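Local coordinates for gamma-butyrobetaine hydroxylase-like N-terminal domain-containing protein (Acidithiobacillus ferrooxidans, PDB 3LUU) that is of unknown function but binds zinc and belongs to the family named after the N-terminal domain of gamma-butyrobetaine hydroxylase, at residues I12-I17 and V67-V72. Numbering follows the deposited sequence. Where two conformers were deposited one is given.
Sequences IRPLMI and VEVVPV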
ATOM      1  N   ILE A  12       9.888  -3.960   0.483  1.00 16.26           N
ATOM      2  CA  ILE A  12       8.449  -4.058   0.727  1.00 16.26           C
ATOM      3  C   ILE A  12       8.140  -5.464   1.274  1.00 12.73           C
ATOM      4  O   ILE A  12       8.585  -6.469   0.721  1.00 13.88           O
ATOM      5  CB  ILE A  12       7.636  -3.808  -0.583  1.00 15.84           C
ATOM      6  CG1 ILE A  12       7.937  -2.416  -1.155  1.00 21.01           C
ATOM      7  CG2 ILE A  12       6.109  -3.950  -0.327  1.00 14.06           C
ATOM      8  CD1 ILE A  12       9.161  -2.388  -2.080  1.00 34.09           C
ATOM      9  N   ARG A  13       7.392  -5.529   2.354  1.00 12.62           N
ATOM     10  CA  ARG A  13       7.071  -6.794   3.002  1.00 14.31           C
ATOM     11  C   ARG A  13       5.586  -6.841   3.253  1.00 16.29           C
ATOM     12  O   ARG A  13       5.129  -6.353   4.273  1.00 15.48           O
ATOM     13  CB  ARG A  13       7.786  -6.921   4.347  1.00 14.01           C
ATOM     14  CG  ARG A  13       9.269  -7.003   4.208  1.00 16.27           C
ATOM     15  CD  ARG A  13       9.909  -7.016   5.563  1.00 18.50           C
ATOM     16  NE  ARG A  13       9.713  -5.766   6.311  1.00 16.31           N
ATOM     17  CZ  ARG A  13      10.461  -4.668   6.182  1.00 18.80           C
ATOM     18  NH1 ARG A  13      11.462  -4.614   5.311  1.00 18.05           N
ATOM     19  NH2 ARG A  13      10.203  -3.609   6.934  1.00 18.37           N
ATOM     20  N   PRO A  14       4.831  -7.487   2.366  1.00 16.60           N
ATOM     21  CA  PRO A  14       3.426  -7.687   2.693  1.00 17.34           C
ATOM     22  C   PRO A  14       3.248  -8.876   3.653  1.00 17.48           C
ATOM     23  O   PRO A  14       3.611 -10.015   3.320  1.00 17.11           O
ATOM     24  CB  PRO A  14       2.781  -7.935   1.334  1.00 19.46           C
ATOM     25  CG  PRO A  14       3.864  -8.398   0.445  1.00 20.28           C
ATOM     26  CD  PRO A  14       5.189  -7.981   1.031  1.00 16.90           C
ATOM     27  N   LEU A  15       2.725  -8.600   4.852  1.00 16.04           N
ATOM     28  CA  LEU A  15       2.625  -9.590   5.936  1.00 16.42           C
ATOM     29  C   LEU A  15       1.196 -10.113   6.029  1.00 14.87           C
ATOM     30  O   LEU A  15       0.293  -9.419   6.474  1.00 16.08           O
ATOM     31  CB  LEU A  15       3.097  -8.985   7.261  1.00 16.53           C
ATOM     32  CG  LEU A  15       4.540  -8.420   7.339  1.00 19.31           C
ATOM     33  CD1 LEU A  15       4.719  -7.543   8.592  1.00 15.22           C
ATOM     34  CD2 LEU A  15       5.600  -9.568   7.272  1.00 17.23           C
HETATM   35  N   MSE A  16       0.992 -11.352   5.598  1.00 16.76           N
HETATM   36  CA  MSE A  16      -0.347 -11.933   5.518  0.50 17.15           C
HETATM   37  C   MSE A  16      -0.982 -12.192   6.880  1.00 18.23           C
HETATM   38  O   MSE A  16      -2.182 -12.072   7.020  1.00 21.29           O
HETATM   39  CB  MSE A  16      -0.335 -13.244   4.738  0.50 15.40           C
HETATM   40  CG  MSE A  16       0.298 -13.169   3.382  0.50 18.58           C
HETATM   41 SE   MSE A  16      -0.612 -11.832   2.306  0.38 17.68          SE
HETATM   42  CE  MSE A  16      -2.424 -12.469   2.670  0.50  8.59           C
ATOM     43  N   ILE A  17      -0.186 -12.572   7.869  1.00 14.67           N
ATOM     44  CA  ILE A  17      -0.751 -12.920   9.174  1.00 16.40           C
ATOM     45  C   ILE A  17      -1.232 -11.652   9.895  1.00 16.50           C
ATOM     46  O   ILE A  17      -2.361 -11.590  10.315  1.00 17.49           O
ATOM     47  CB  ILE A  17       0.250 -13.769  10.045  1.00 15.18           C
ATOM     48  CG1 ILE A  17       0.692 -15.037   9.267  1.00 15.31           C
ATOM     49  CG2 ILE A  17      -0.350 -14.149  11.422  1.00 15.20           C
ATOM     50  CD1 ILE A  17      -0.441 -15.863   8.735  1.00 17.91           C
ATOM     51  N   VAL A  67      -3.047  -9.906  -1.982  1.00 15.56           N
ATOM     52  CA  VAL A  67      -2.609 -11.207  -2.469  1.00 17.96           C
ATOM     53  C   VAL A  67      -1.316 -11.125  -3.271  1.00 19.53           C
ATOM     54  O   VAL A  67      -0.533 -12.076  -3.261  1.00 21.61           O
ATOM     55  CB  VAL A  67      -3.732 -11.934  -3.209  1.00 19.14           C
ATOM     56  CG1 VAL A  67      -4.869 -12.179  -2.225  1.00 21.59           C
ATOM     57  CG2 VAL A  67      -4.204 -11.174  -4.415  1.00 19.99           C
ATOM     58  N   GLU A  68      -1.059  -9.983  -3.917  1.00 19.51           N
ATOM     59  CA  GLU A  68       0.179  -9.776  -4.632  1.00 20.55           C
ATOM     60  C   GLU A  68       0.504  -8.312  -4.774  1.00 18.44           C
ATOM     61  O   GLU A  68      -0.379  -7.484  -4.815  1.00 19.40           O
ATOM     62  CB  GLU A  68       0.085 -10.410  -6.024  1.00 22.86           C
ATOM     63  CG  GLU A  68       1.449 -10.833  -6.537  1.00 36.53           C
ATOM     64  CD  GLU A  68       1.379 -11.695  -7.774  1.00 46.74           C
ATOM     65  OE1 GLU A  68       0.257 -12.048  -8.219  1.00 58.08           O
ATOM     66  OE2 GLU A  68       2.469 -12.009  -8.305  1.00 62.47           O
ATOM     67  N   VAL A  69       1.795  -8.024  -4.826  1.00 18.41           N
ATOM     68  CA  VAL A  69       2.347  -6.686  -4.963  1.00 15.29           C
ATOM     69  C   VAL A  69       3.253  -6.766  -6.198  1.00 17.92           C
ATOM     70  O   VAL A  69       4.213  -7.542  -6.205  1.00 14.73           O
ATOM     71  CB  VAL A  69       3.177  -6.301  -3.716  1.00 17.67           C
ATOM     72  CG1 VAL A  69       3.893  -4.991  -3.937  1.00 17.34           C
ATOM     73  CG2 VAL A  69       2.288  -6.245  -2.449  1.00 16.29           C
ATOM     74  N   VAL A  70       2.922  -5.995  -7.247  1.00 16.78           N
ATOM     75  CA  VAL A  70       3.622  -6.045  -8.525  1.00 15.89           C
ATOM     76  C   VAL A  70       4.185  -4.644  -8.835  1.00 14.93           C
ATOM     77  O   VAL A  70       3.449  -3.661  -8.869  1.00 14.73           O
ATOM     78  CB  VAL A  70       2.666  -6.496  -9.652  1.00 15.48           C
ATOM     79  CG1 VAL A  70       3.391  -6.556 -10.998  1.00 16.82           C
ATOM     80  CG2 VAL A  70       2.065  -7.864  -9.324  1.00 18.74           C
ATOM     81  N   PRO A  71       5.492  -4.537  -9.055  1.00 14.13           N
ATOM     82  CA  PRO A  71       6.034  -3.216  -9.330  1.00 15.55           C
ATOM     83  C   PRO A  71       5.568  -2.707 -10.679  1.00 16.72           C
ATOM     84  O   PRO A  71       5.421  -3.492 -11.629  1.00 15.35           O
ATOM     85  CB  PRO A  71       7.545  -3.425  -9.356  1.00 18.58           C
ATOM     86  CG  PRO A  71       7.807  -4.805  -8.960  1.00 21.12           C
ATOM     87  CD  PRO A  71       6.528  -5.578  -8.968  1.00 17.02           C
ATOM     88  N   VAL A  72       5.322  -1.407 -10.744  1.00 14.87           N
ATOM     89  CA  VAL A  72       4.873  -0.752 -11.960  1.00 14.97           C
ATOM     90  C   VAL A  72       5.961   0.272 -12.251  1.00 15.56           C
ATOM     91  O   VAL A  72       6.123   1.265 -11.529  1.00 15.56           O
ATOM     92  CB  VAL A  72       3.473  -0.134 -11.781  1.00 15.94           C
ATOM     93  CG1 VAL A  72       3.072   0.712 -13.017  1.00 14.22           C
ATOM     94  CG2 VAL A  72       2.430  -1.242 -11.491  1.00  8.79           C
TER
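Val-69 reaches across to Pro-14 and Ile-12 with a different methyl for each. Its CG2 meets the pyrrolidine ring of Pro-14, 3.9 Å from CG of the proline. CB of the same ring is slightly farther, 4.2 Å from Val-69 CG2. The two side chains cross at a slant, and the methyl touches the CB–CG side of the ring. The other methyl, Val-69 CG1, lies 4.4 Å from Ile-12 CG2, a looser approach. The valine rotamer explains this division. CG1 is anti to the backbone N (chi1 173°), while CG2 is anti to the carbonyl carbon. One methyl is thereby turned to each partner.

The contact is small and wholly apolar, burying 141 Å² in all. Ile-12 and Pro-14 are alternate residues of strand 9-15, and both direct their CB atoms at strand 66-72. Arg-13 between them points away and forms salt bridges with Glu-11, Glu-22 and Asp-24. The backbones stay well apart, with CA of Pro-14 7.8 Å from CA of Val-69.

Neighbouring strands extend the apolar patch. Met-21 of strand 20-25 touches both Ile-12 and Val-69, Val-77 and Leu-79 of strand 76-81 also pack on Val-69, and Phe-35 of helix 35-40 lies against Pro-14. A classic beta bulge at Val-67 and Glu-68, opposite His-80, precedes Val-69 in its strand. The arrangement is face-to-face packing of two three-stranded antiparallel sheets through side chains of their outermost strands 9-15 and 66-72, at the partly exposed margin of the domain and away from the zinc site.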